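Local coordinates for mandelate racemase/muconate lactonizing enzyme (PDB 2QDD), which is of unknown function but, as a magnesium-binding enolase-superfamily member, probably acts by abstracting a proton next to a substrate carboxylate, at residues P65-R68 with A69-T73; S101-K104 with S105-M109; W112-L115 with G116-G120; P203-A206 with V207-N211. All coordinates share one frame; numbering follows the deposited sequence. Where two conformers were deposited one is given.

Contact 1 of 4, residues P65-R68 with A69-T73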
ATOM      1  N   PRO A  65     -42.877 -11.030   1.663  1.00 25.05           N
ATOM      2  CA  PRO A  65     -43.079 -12.475   1.492  1.00 29.27           C
ATOM      3  C   PRO A  65     -41.851 -13.327   1.827  1.00 29.59           C
ATOM      4  O   PRO A  65     -41.997 -14.431   2.357  1.00 31.45           O
ATOM      5  CB  PRO A  65     -43.449 -12.613   0.010  1.00 29.07           C
ATOM      6  CG  PRO A  65     -43.926 -11.262  -0.396  1.00 27.64           C
ATOM      7  CD  PRO A  65     -43.114 -10.301   0.402  1.00 23.16           C
ATOM      8  N   GLY A  66     -40.655 -12.809   1.549  1.00 28.66           N
ATOM      9  CA  GLY A  66     -39.418 -13.491   1.937  1.00 25.34           C
ATOM     10  C   GLY A  66     -39.163 -13.518   3.426  1.00 22.21           C
ATOM     11  O   GLY A  66     -38.570 -14.467   3.939  1.00 30.15           O
ATOM     12  N   LEU A  67     -39.614 -12.473   4.116  1.00 26.95           N
ATOM     13  CA  LEU A  67     -39.482 -12.381   5.570  1.00 27.92           C
ATOM     14  C   LEU A  67     -40.281 -13.479   6.268  1.00 32.69           C
ATOM     15  O   LEU A  67     -39.767 -14.166   7.154  1.00 35.11           O
ATOM     16  CB  LEU A  67     -39.921 -10.996   6.066  1.00 29.81           C
ATOM     17  CG  LEU A  67     -39.149 -10.359   7.225  1.00 28.89           C
ATOM     18  CD1 LEU A  67     -39.278  -8.839   7.199  1.00 33.11           C
ATOM     19  CD2 LEU A  67     -39.559 -10.905   8.582  1.00 28.49           C
ATOM     20  N   ARG A  68     -41.529 -13.651   5.846  1.00 36.79           N
ATOM     21  CA  ARG A  68     -42.395 -14.690   6.397  1.00 31.86           C
ATOM     22  C   ARG A  68     -41.961 -16.100   6.017  1.00 29.65           C
ATOM     23  O   ARG A  68     -42.033 -17.011   6.849  1.00 34.92           O
ATOM     24  CB  ARG A  68     -43.850 -14.425   6.020  1.00 35.83           C
ATOM     25  CG  ARG A  68     -44.423 -13.194   6.723  1.00 37.15           C
ATOM     26  CD  ARG A  68     -45.854 -12.909   6.310  1.00 40.59           C
ATOM     27  NE  ARG A  68     -45.955 -12.389   4.947  1.00 37.69           N
ATOM     28  CZ  ARG A  68     -45.895 -11.100   4.624  1.00 41.30           C
ATOM     29  NH1 ARG A  68     -45.720 -10.181   5.565  1.00 42.55           N
ATOM     30  NH2 ARG A  68     -46.007 -10.730   3.356  1.00 29.48           N
ATOM     31  N   ALA A  69     -41.487 -16.271   4.777  1.00 31.90           N
ATOM     32  CA  ALA A  69     -40.871 -17.536   4.332  1.00 28.92           C
ATOM     33  C   ALA A  69     -39.613 -17.897   5.112  1.00 28.28           C
ATOM     34  O   ALA A  69     -39.385 -19.063   5.425  1.00 33.93           O
ATOM     35  CB  ALA A  69     -40.579 -17.508   2.830  1.00 29.48           C
ATOM     36  N   GLY A  70     -38.806 -16.886   5.433  1.00 31.82           N
ATOM     37  CA  GLY A  70     -37.626 -17.062   6.271  1.00 25.12           C
ATOM     38  C   GLY A  70     -37.939 -17.498   7.689  1.00 25.92           C
ATOM     39  O   GLY A  70     -37.271 -18.390   8.221  1.00 28.86           O
ATOM     40  N   ILE A  71     -38.948 -16.869   8.303  1.00 29.55           N
ATOM     41  CA  ILE A  71     -39.425 -17.280   9.638  1.00 31.45           C
ATOM     42  C   ILE A  71     -39.892 -18.751   9.679  1.00 34.53           C
ATOM     43  O   ILE A  71     -39.513 -19.490  10.588  1.00 32.53           O
ATOM     44  CB  ILE A  71     -40.502 -16.321  10.210  1.00 33.48           C
ATOM     45  CG1 ILE A  71     -39.909 -14.923  10.432  1.00 32.84           C
ATOM     46  CG2 ILE A  71     -41.054 -16.850  11.548  1.00 32.71           C
ATOM     47  CD1 ILE A  71     -40.944 -13.822  10.640  1.00 29.17           C
ATOM     48  N   ALA A  72     -40.668 -19.161   8.673  1.00 34.28           N
ATOM     49  CA  ALA A  72     -41.046 -20.567   8.454  1.00 33.92           C
ATOM     50  C   ALA A  72     -39.869 -21.541   8.512  1.00 31.58           C
ATOM     51  O   ALA A  72     -39.925 -22.543   9.228  1.00 35.74           O
ATOM     52  CB  ALA A  72     -41.801 -20.722   7.114  1.00 29.45           C
ATOM     53  N   THR A  73     -38.815 -21.234   7.756  1.00 32.19           N
ATOM     54  CA  THR A  73     -37.586 -22.025   7.734  1.00 28.07           C
ATOM     55  C   THR A  73     -36.881 -22.064   9.093  1.00 28.52           C
ATOM     56  O   THR A  73     -36.409 -23.122   9.526  1.00 32.07           O
ATOM     57  CB  THR A  73     -36.638 -21.515   6.632  1.00 29.79           C
ATOM     58  OG1 THR A  73     -37.178 -21.868   5.356  1.00 32.80           O
ATOM     59  CG2 THR A  73     -35.243 -22.113   6.757  1.00 28.38           C
TER

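Contact 2 of 4, residues S101-K104 with S105-M109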
ATOM      1  N   SER A 101     -30.740 -11.002   6.703  1.00 26.85           N
ATOM      2  CA  SER A 101     -30.699 -10.184   7.912  0.50 28.10           C
ATOM      3  C   SER A 101     -32.066  -9.581   8.239  1.00 25.73           C
ATOM      4  O   SER A 101     -32.388  -9.363   9.401  1.00 26.18           O
ATOM      5  CB  SER A 101     -29.641  -9.093   7.778  0.50 25.41           C
ATOM      6  OG  SER A 101     -29.840  -8.327   6.607  0.50 31.86           O
ATOM      7  N   TYR A 102     -32.864  -9.340   7.203  1.00 28.64           N
ATOM      8  CA  TYR A 102     -34.236  -8.860   7.332  1.00 29.17           C
ATOM      9  C   TYR A 102     -35.203  -9.836   7.999  1.00 28.98           C
ATOM     10  O   TYR A 102     -36.162  -9.410   8.639  1.00 27.88           O
ATOM     11  CB  TYR A 102     -34.779  -8.421   5.976  1.00 22.35           C
ATOM     12  CG  TYR A 102     -35.041  -9.520   4.952  1.00 26.56           C
ATOM     13  CD1 TYR A 102     -36.347  -9.897   4.623  1.00 31.07           C
ATOM     14  CD2 TYR A 102     -33.992 -10.146   4.277  1.00 22.58           C
ATOM     15  CE1 TYR A 102     -36.599 -10.886   3.666  1.00 22.93           C
ATOM     16  CE2 TYR A 102     -34.234 -11.134   3.322  1.00 21.04           C
ATOM     17  CZ  TYR A 102     -35.538 -11.498   3.021  1.00 29.32           C
ATOM     18  OH  TYR A 102     -35.774 -12.468   2.066  1.00 28.04           O
ATOM     19  N   VAL A 103     -34.940 -11.130   7.838  1.00 27.32           N
ATOM     20  CA  VAL A 103     -35.667 -12.187   8.540  1.00 30.04           C
ATOM     21  C   VAL A 103     -35.283 -12.200  10.017  1.00 31.78           C
ATOM     22  O   VAL A 103     -36.131 -12.392  10.894  1.00 33.70           O
ATOM     23  CB  VAL A 103     -35.392 -13.578   7.901  1.00 30.28           C
ATOM     24  CG1 VAL A 103     -36.001 -14.702   8.732  1.00 22.97           C
ATOM     25  CG2 VAL A 103     -35.928 -13.619   6.474  1.00 23.86           C
ATOM     26  N   LYS A 104     -33.999 -11.968  10.275  1.00 32.95           N
ATOM     27  CA  LYS A 104     -33.406 -12.192  11.585  1.00 27.53           C
ATOM     28  C   LYS A 104     -33.717 -11.094  12.590  1.00 25.49           C
ATOM     29  O   LYS A 104     -33.744 -11.353  13.795  1.00 26.86           O
ATOM     30  CB  LYS A 104     -31.898 -12.366  11.451  1.00 25.64           C
ATOM     31  CG  LYS A 104     -31.511 -13.779  11.113  1.00 32.51           C
ATOM     32  CD  LYS A 104     -30.261 -13.810  10.298  1.00 32.10           C
ATOM     33  CE  LYS A 104     -29.923 -15.229   9.935  1.00 31.07           C
ATOM     34  NZ  LYS A 104     -28.626 -15.266   9.194  1.00 23.53           N
ATOM     35  N   SER A 105     -33.952  -9.884  12.082  1.00 24.84           N
ATOM     36  CA  SER A 105     -34.129  -8.691  12.914  0.50 25.47           C
ATOM     37  C   SER A 105     -35.365  -8.711  13.835  1.00 26.17           C
ATOM     38  O   SER A 105     -35.244  -8.393  15.011  1.00 31.65           O
ATOM     39  CB  SER A 105     -34.060  -7.406  12.067  0.50 22.77           C
ATOM     40  OG  SER A 105     -34.288  -6.237  12.841  0.50 21.08           O
ATOM     41  N   PRO A 106     -36.568  -9.081  13.303  1.00 26.98           N
ATOM     42  CA  PRO A 106     -37.653  -9.195  14.299  1.00 27.13           C
ATOM     43  C   PRO A 106     -37.535 -10.332  15.322  1.00 28.78           C
ATOM     44  O   PRO A 106     -38.045 -10.187  16.432  1.00 30.65           O
ATOM     45  CB  PRO A 106     -38.905  -9.393  13.436  1.00 30.99           C
ATOM     46  CG  PRO A 106     -38.417  -9.970  12.176  1.00 28.22           C
ATOM     47  CD  PRO A 106     -37.080  -9.344  11.941  1.00 24.94           C
ATOM     48  N   ILE A 107     -36.880 -11.440  14.957  1.00 27.92           N
ATOM     49  CA  ILE A 107     -36.620 -12.533  15.900  1.00 27.19           C
ATOM     50  C   ILE A 107     -35.703 -12.099  17.042  1.00 30.75           C
ATOM     51  O   ILE A 107     -35.979 -12.376  18.212  1.00 33.95           O
ATOM     52  CB  ILE A 107     -36.037 -13.787  15.210  1.00 25.99           C
ATOM     53  CG1 ILE A 107     -36.969 -14.271  14.095  1.00 29.84           C
ATOM     54  CG2 ILE A 107     -35.802 -14.909  16.235  1.00 26.49           C
ATOM     55  CD1 ILE A 107     -36.316 -15.155  13.061  1.00 26.81           C
ATOM     56  N   ASP A 108     -34.622 -11.410  16.687  1.00 30.47           N
ATOM     57  CA  ASP A 108     -33.684 -10.863  17.664  1.00 28.68           C
ATOM     58  C   ASP A 108     -34.320  -9.798  18.570  1.00 26.94           C
ATOM     59  O   ASP A 108     -34.087  -9.789  19.780  1.00 29.00           O
ATOM     60  CB  ASP A 108     -32.460 -10.297  16.946  1.00 26.05           C
ATOM     61  CG  ASP A 108     -31.422  -9.779  17.905  1.00 30.80           C
ATOM     62  OD1 ASP A 108     -30.684 -10.599  18.493  1.00 38.11           O
ATOM     63  OD2 ASP A 108     -31.355  -8.548  18.077  1.00 37.71           O
ATOM     64  N   MET A 109     -35.123  -8.924  17.962  1.00 26.00           N
ATOM     65  CA  MET A 109     -35.831  -7.826  18.634  1.00 27.91           C
ATOM     66  C   MET A 109     -36.778  -8.346  19.722  1.00 29.77           C
ATOM     67  O   MET A 109     -36.856  -7.778  20.815  1.00 30.66           O
ATOM     68  CB  MET A 109     -36.623  -7.037  17.579  1.00 25.08           C
ATOM     69  CG  MET A 109     -37.250  -5.734  18.029  1.00 29.28           C
ATOM     70  SD  MET A 109     -38.042  -4.909  16.630  1.00 23.10           S
ATOM     71  CE  MET A 109     -39.455  -4.247  17.448  1.00 43.68           C
TER

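Contact 3 of 4, residues W112-L115 with G116-G120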
ATOM      1  N   TRP A 112     -34.775  -9.768  22.705  1.00 27.77           N
ATOM      2  CA  TRP A 112     -34.328  -8.637  23.528  1.00 31.41           C
ATOM      3  C   TRP A 112     -35.445  -8.155  24.458  1.00 31.57           C
ATOM      4  O   TRP A 112     -35.204  -7.910  25.643  1.00 28.73           O
ATOM      5  CB  TRP A 112     -33.825  -7.471  22.653  1.00 31.00           C
ATOM      6  CG  TRP A 112     -32.350  -7.542  22.316  1.00 36.26           C
ATOM      7  CD1 TRP A 112     -31.796  -8.075  21.192  1.00 30.36           C
ATOM      8  CD2 TRP A 112     -31.253  -7.060  23.110  1.00 34.08           C
ATOM      9  NE1 TRP A 112     -30.429  -7.970  21.233  1.00 38.32           N
ATOM     10  CE2 TRP A 112     -30.065  -7.345  22.395  1.00 35.34           C
ATOM     11  CE3 TRP A 112     -31.156  -6.421  24.356  1.00 36.73           C
ATOM     12  CZ2 TRP A 112     -28.792  -7.020  22.885  1.00 34.83           C
ATOM     13  CZ3 TRP A 112     -29.887  -6.091  24.845  1.00 34.90           C
ATOM     14  CH2 TRP A 112     -28.723  -6.393  24.108  1.00 35.37           C
ATOM     15  N   ASP A 113     -36.653  -8.025  23.903  1.00 34.67           N
ATOM     16  CA  ASP A 113     -37.888  -7.747  24.647  1.00 33.96           C
ATOM     17  C   ASP A 113     -38.116  -8.694  25.831  1.00 33.49           C
ATOM     18  O   ASP A 113     -38.389  -8.233  26.939  1.00 35.18           O
ATOM     19  CB  ASP A 113     -39.087  -7.796  23.692  1.00 34.74           C
ATOM     20  CG  ASP A 113     -40.326  -7.087  24.242  1.00 40.64           C
ATOM     21  OD1 ASP A 113     -40.259  -6.420  25.301  1.00 43.75           O
ATOM     22  OD2 ASP A 113     -41.384  -7.198  23.589  1.00 34.18           O
ATOM     23  N   ILE A 114     -37.979 -10.000  25.590  1.00 34.55           N
ATOM     24  CA  ILE A 114     -38.088 -11.031  26.632  1.00 30.22           C
ATOM     25  C   ILE A 114     -37.011 -10.867  27.710  1.00 38.45           C
ATOM     26  O   ILE A 114     -37.324 -10.869  28.909  1.00 43.16           O
ATOM     27  CB  ILE A 114     -38.058 -12.468  26.030  1.00 28.92           C
ATOM     28  CG1 ILE A 114     -39.341 -12.748  25.237  1.00 32.15           C
ATOM     29  CG2 ILE A 114     -37.876 -13.538  27.116  1.00 27.02           C
ATOM     30  CD1 ILE A 114     -39.203 -13.864  24.212  1.00 25.67           C
ATOM     31  N   LEU A 115     -35.760 -10.707  27.279  1.00 37.45           N
ATOM     32  CA  LEU A 115     -34.632 -10.485  28.189  1.00 32.76           C
ATOM     33  C   LEU A 115     -34.802  -9.246  29.078  1.00 34.66           C
ATOM     34  O   LEU A 115     -34.489  -9.286  30.269  1.00 36.53           O
ATOM     35  CB  LEU A 115     -33.308 -10.400  27.422  1.00 31.48           C
ATOM     36  CG  LEU A 115     -32.086 -10.175  28.326  1.00 34.01           C
ATOM     37  CD1 LEU A 115     -31.709 -11.437  29.094  1.00 28.66           C
ATOM     38  CD2 LEU A 115     -30.904  -9.600  27.585  1.00 30.31           C
ATOM     39  N   GLY A 116     -35.306  -8.163  28.496  1.00 29.74           N
ATOM     40  CA  GLY A 116     -35.610  -6.955  29.248  1.00 38.36           C
ATOM     41  C   GLY A 116     -36.674  -7.126  30.321  1.00 41.67           C
ATOM     42  O   GLY A 116     -36.537  -6.587  31.419  1.00 44.80           O
ATOM     43  N   GLN A 117     -37.725  -7.880  30.000  1.00 40.66           N
ATOM     44  CA  GLN A 117     -38.800  -8.193  30.949  1.00 37.88           C
ATOM     45  C   GLN A 117     -38.339  -9.106  32.078  1.00 38.94           C
ATOM     46  O   GLN A 117     -38.692  -8.889  33.235  1.00 42.58           O
ATOM     47  CB  GLN A 117     -39.984  -8.822  30.223  1.00 36.80           C
ATOM     48  CG  GLN A 117     -40.758  -7.853  29.350  1.00 32.15           C
ATOM     49  CD  GLN A 117     -41.774  -8.552  28.470  1.00 45.09           C
ATOM     50  OE1 GLN A 117     -42.702  -9.194  28.963  1.00 46.18           O
ATOM     51  NE2 GLN A 117     -41.604  -8.431  27.160  1.00 45.98           N
ATOM     52  N   VAL A 118     -37.542 -10.115  31.726  1.00 40.58           N
ATOM     53  CA  VAL A 118     -36.946 -11.058  32.678  1.00 41.66           C
ATOM     54  C   VAL A 118     -35.980 -10.368  33.659  1.00 45.04           C
ATOM     55  O   VAL A 118     -35.959 -10.690  34.853  1.00 49.96           O
ATOM     56  CB  VAL A 118     -36.267 -12.242  31.915  1.00 41.40           C
ATOM     57  CG1 VAL A 118     -35.171 -12.917  32.732  1.00 43.29           C
ATOM     58  CG2 VAL A 118     -37.314 -13.260  31.470  1.00 42.71           C
ATOM     59  N   ALA A 119     -35.213  -9.405  33.152  1.00 43.09           N
ATOM     60  CA  ALA A 119     -34.268  -8.634  33.962  1.00 38.83           C
ATOM     61  C   ALA A 119     -34.913  -7.434  34.655  1.00 37.70           C
ATOM     62  O   ALA A 119     -34.346  -6.881  35.597  1.00 38.66           O
ATOM     63  CB  ALA A 119     -33.098  -8.169  33.101  1.00 35.31           C
ATOM     64  N   GLY A 120     -36.086  -7.024  34.177  1.00 37.14           N
ATOM     65  CA  GLY A 120     -36.764  -5.830  34.683  1.00 36.37           C
ATOM     66  C   GLY A 120     -36.118  -4.530  34.240  1.00 39.53           C
ATOM     67  O   GLY A 120     -36.182  -3.527  34.952  1.00 41.98           O
TER

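Contact 4 of 4, residues P203-A206 with V207-N211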
ATOM      1  N   PRO A 203     -19.720   7.703  -9.630  1.00 28.01           N
ATOM      2  CA  PRO A 203     -18.565   8.481  -9.152  1.00 27.81           C
ATOM      3  C   PRO A 203     -18.282   9.776  -9.916  1.00 26.58           C
ATOM      4  O   PRO A 203     -17.950  10.781  -9.293  1.00 27.15           O
ATOM      5  CB  PRO A 203     -17.398   7.502  -9.303  1.00 28.88           C
ATOM      6  CG  PRO A 203     -18.016   6.175  -9.129  1.00 23.65           C
ATOM      7  CD  PRO A 203     -19.371   6.277  -9.785  1.00 25.43           C
ATOM      8  N   ALA A 204     -18.450   9.749 -11.238  1.00 27.19           N
ATOM      9  CA  ALA A 204     -18.234  10.911 -12.105  1.00 26.97           C
ATOM     10  C   ALA A 204     -19.121  12.107 -11.768  1.00 25.20           C
ATOM     11  O   ALA A 204     -18.643  13.242 -11.696  1.00 31.89           O
ATOM     12  CB  ALA A 204     -18.448  10.514 -13.543  1.00 25.32           C
ATOM     13  N   ILE A 205     -20.410  11.848 -11.577  1.00 27.00           N
ATOM     14  CA  ILE A 205     -21.375  12.898 -11.248  1.00 28.70           C
ATOM     15  C   ILE A 205     -21.112  13.429  -9.841  1.00 26.62           C
ATOM     16  O   ILE A 205     -21.086  14.637  -9.639  1.00 26.24           O
ATOM     17  CB  ILE A 205     -22.850  12.415 -11.413  1.00 32.46           C
ATOM     18  CG1 ILE A 205     -23.147  12.099 -12.883  1.00 39.53           C
ATOM     19  CG2 ILE A 205     -23.833  13.479 -10.934  1.00 31.90           C
ATOM     20  CD1 ILE A 205     -24.281  11.094 -13.091  1.00 48.49           C
ATOM     21  N   ALA A 206     -20.880  12.522  -8.889  1.00 23.61           N
ATOM     22  CA  ALA A 206     -20.513  12.898  -7.515  1.00 22.71           C
ATOM     23  C   ALA A 206     -19.304  13.831  -7.439  1.00 24.88           C
ATOM     24  O   ALA A 206     -19.365  14.874  -6.788  1.00 21.22           O
ATOM     25  CB  ALA A 206     -20.278  11.664  -6.671  1.00 22.17           C
ATOM     26  N   VAL A 207     -18.223  13.458  -8.123  1.00 25.41           N
ATOM     27  CA  VAL A 207     -17.007  14.277  -8.180  1.00 28.03           C
ATOM     28  C   VAL A 207     -17.296  15.658  -8.784  1.00 29.74           C
ATOM     29  O   VAL A 207     -16.856  16.672  -8.246  1.00 35.99           O
ATOM     30  CB  VAL A 207     -15.858  13.531  -8.918  1.00 28.24           C
ATOM     31  CG1 VAL A 207     -14.692  14.458  -9.236  1.00 32.50           C
ATOM     32  CG2 VAL A 207     -15.371  12.357  -8.076  1.00 21.36           C
ATOM     33  N   GLU A 208     -18.077  15.690  -9.862  1.00 30.56           N
ATOM     34  CA  GLU A 208     -18.430  16.939 -10.539  1.00 35.00           C
ATOM     35  C   GLU A 208     -19.294  17.891  -9.711  1.00 31.32           C
ATOM     36  O   GLU A 208     -18.961  19.068  -9.607  1.00 32.39           O
ATOM     37  CB  GLU A 208     -19.073  16.681 -11.908  1.00 32.92           C
ATOM     38  CG  GLU A 208     -19.481  17.952 -12.655  1.00 37.73           C
ATOM     39  CD  GLU A 208     -20.409  17.695 -13.832  1.00 49.48           C
ATOM     40  OE1 GLU A 208     -20.924  16.561 -13.963  1.00 54.95           O
ATOM     41  OE2 GLU A 208     -20.630  18.637 -14.629  1.00 51.52           O
ATOM     42  N   VAL A 209     -20.389  17.403  -9.124  1.00 30.40           N
ATOM     43  CA  VAL A 209     -21.189  18.277  -8.258  1.00 28.67           C
ATOM     44  C   VAL A 209     -20.525  18.703  -6.946  1.00 27.27           C
ATOM     45  O   VAL A 209     -20.586  19.876  -6.586  1.00 24.85           O
ATOM     46  CB  VAL A 209     -22.732  17.941  -8.150  1.00 33.80           C
ATOM     47  CG1 VAL A 209     -23.179  16.824  -9.083  1.00 27.80           C
ATOM     48  CG2 VAL A 209     -23.188  17.713  -6.720  1.00 25.42           C
ATOM     49  N   LEU A 210     -19.859  17.773  -6.262  1.00 27.17           N
ATOM     50  CA  LEU A 210     -19.263  18.068  -4.953  1.00 25.89           C
ATOM     51  C   LEU A 210     -18.020  18.940  -5.035  1.00 25.67           C
ATOM     52  O   LEU A 210     -17.718  19.662  -4.097  1.00 32.53           O
ATOM     53  CB  LEU A 210     -18.989  16.798  -4.145  1.00 27.27           C
ATOM     54  CG  LEU A 210     -20.209  15.977  -3.714  1.00 27.40           C
ATOM     55  CD1 LEU A 210     -19.792  14.736  -2.943  1.00 25.88           C
ATOM     56  CD2 LEU A 210     -21.158  16.824  -2.888  1.00 32.24           C
ATOM     57  N   ASN A 211     -17.320  18.898  -6.165  1.00 27.27           N
ATOM     58  CA  ASN A 211     -16.225  19.833  -6.409  1.00 27.60           C
ATOM     59  C   ASN A 211     -16.639  21.138  -7.091  1.00 29.75           C
ATOM     60  O   ASN A 211     -15.792  21.973  -7.398  1.00 32.57           O
ATOM     61  CB  ASN A 211     -15.069  19.150  -7.156  1.00 25.56           C
ATOM     62  CG  ASN A 211     -14.374  18.086  -6.310  1.00 26.66           C
ATOM     63  OD1 ASN A 211     -14.409  18.135  -5.085  1.00 35.17           O
ATOM     64  ND2 ASN A 211     -13.733  17.128  -6.966  1.00 25.74           N
TER
HETATM   65  O   HOH W   1     -19.594  14.353 -14.687  1.00 43.98           O

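Contact 1 of 4, residues P65-R68 with A69-T73
Leu-67 and Ile-71 meet one turn apart on helix 64-78. Leu-67 CD2 lies 3.8 Å from Ile-71 CD1, and the two side chains pass each other at a slant. Ile-71 CG1 is anti to its carbonyl carbon (chi1 -64°). This lays the longer branch back over the previous turn, with CG1 3.4 Å from Leu-67 O. This is the tight face of the helix. Both side chains also touch Thr-36 of strand 29-42, and Leu-67 reaches Tyr-102 and Pro-106 of helix 101-119. The contact therefore belongs to the core of the N-terminal domain of the enolase superfamily, where helices pack on an antiparallel sheet. The turns are closed by regular helix bonds; Gly-70 N gives one to Gly-66 O at 2.9 Å. Both glycines are buried.

The other face is lined by the small side chains of Pro-65, Ala-69 and Ala-72 and is partly exposed. Ala-69 CB rests 3.4 Å from Pro-65 O, and Ala-72 CB is 3.7 Å from Arg-68 O. The second subunit meets this face, its Gly-66 packing on Ala-69. Arg-68 touches just the adjoining residue, with CB near Ala-69 N, while its chain bends at chi3 and carries the guanidinium group away to a salt bridge between NH1 and Asp-34.

Contact 2 of 4, residues S101-K104 with S105-M109
Ser-105 N bonds weakly to Ser-101 O in the first turn of helix 101-119, at 3.1 Å, with an N-H...O angle of 133°. The next turn is broken. Pro-106 has no N-H to give, and its CD sits 3.4 Å from Tyr-102 O instead. This is a proline kink near the start of the helix, in the N-terminal domain of the enolase superfamily. Regular bonding is restored at Asp-108 N, which meets Lys-104 O at 3.0 Å in a nearly straight bond.

Ile-107 reaches back over the preceding turn. Its CD1 lies 3.5 Å from Val-103 O and only loosely approaches Val-103 CG1, at 4.4 Å. The other branch of Val-103, CG2, stands over the centre of the Tyr-102 ring, 3.9 Å above its plane. Lys-104 touches Ser-105 only near its root, and its chain then leads off to a salt bridge between NZ and Asp-94. With CG anti to the backbone N (chi1 -177°), the carboxylate of Asp-108 leads away from the preceding turn, to Leu-274 N and Thr-275 OG1.

Tyr-102 OH bonds to His-100 of the second subunit, while Val-103 and Ile-107 pack on Leu-74 of helix 64-78, Lys-104 and Ile-107 on Met-93 of helix 86-96, and Ser-105 on Pro-268 and Asn-269 of helix 268-271.

Contact 3 of 4, residues W112-L115 with G116-G120
Gln-117 reaches back one turn to Asp-113 with its amide nitrogen. NE2 lies 3.1 Å from Asp-113 OD1 and 3.2 Å from Asp-113 O, and both hydrogen bonds are weak. Gln-117 CG is anti to the carbonyl carbon (chi1 -71°), and from there the chain extends back alongside the previous turn. Amide and carboxylate cross with their planes 58° apart. Asp-113 O also takes the regular helix bond from Gln-117 N, so one residue holds this oxygen twice. The stronger partner of NE2 is Thr-47 O. Asp-113 OD1 also accepts from Leu-353 N, and OD2 from Trp-49 N, which fixes the rotation of the carboxylate. An alanine in place of Gln-117 is likely to leave Thr-47 O without this donor and Asp-113 OD1 with one fewer.

Helix 101-119 ends here in a Schellman motif. Gly-120 is its C-prime residue, with phi of 73°. Leu-121 N bonds to Gly-116 O, and Gly-120 N bonds weakly to Gln-117 O.

Val-118 directs CG2 back over the turn, 3.5 Å from Ile-114 O. Its contact with Ile-114 CG2 is loose, at 4.4 Å. Ala-119 CB sits closer, 3.3 Å from Leu-115 O. Trp-112 and Leu-115 pack on Leu-86 of helix 86-96 and Leu-126 of helix 123-126, and Ala-119 meets Ala-119 of the third subunit.

Contact 4 of 4, residues P203-A206 with V207-N211
Ala-204 O accepts from two donors. Glu-208 N reaches it at 3.1 Å, and a water gives it a weak bond at 3.3 Å. The same water donates to Glu-208 OE1 at 2.7 Å, so it bridges backbone and carboxylate one turn apart. This is helix 203-210 of the beta-alpha-beta unit that links strands 192-196 and 218-220 of the C-terminal barrel domain. Glu-208 has CG anti to the backbone N (chi1 179°) and an extended chain, which takes its carboxylate out from the helix. There OE2 forms a salt bridge with Arg-192 of the fourth subunit.

Val-209 packs on the preceding turn, with CG1 3.9 Å from Ile-205 CG2. Its chi1 of -6° nearly eclipses CG1 with the backbone N, so the placing of this side chain, and the 3.1 Å from CG1 to Ile-205 O, is doubtful. Beyond the helix, Val-209 touches Ile-177 and Ile-180 of helix 173-185, while Ala-206 faces Val-232 of helix 226-233. Ala-204 packs on Trp-218 and Val-207 on Ala-237, both of the fourth subunit. Val-207 CG2 lies back over the first turn, 3.3 Å from Pro-203 O. At the far end Leu-210 CG rests 3.4 Å from Ala-206 O.

How the contacts relate
From the N terminus the four contacts follow in series. None nests in or crosses another. Each spans single helical turns between adjoining segments, and none closes a long loop. Contact 1 lies on helix 64-78. Contacts 2 and 3 share helix 101-119, with centres about 17 Å apart, and contact 3 finishes that helix. Contacts 1 and 2 touch: Gly-70 C lies 3.6 Å from Val-103 CG1, which ties helices 64-78 and 101-119 of the N-terminal domain together. Contact 4 is in the C-terminal barrel domain, on the opposite side of the chain's centre from contacts 2 and 3. Its centre is about 48 Å from that of contact 3.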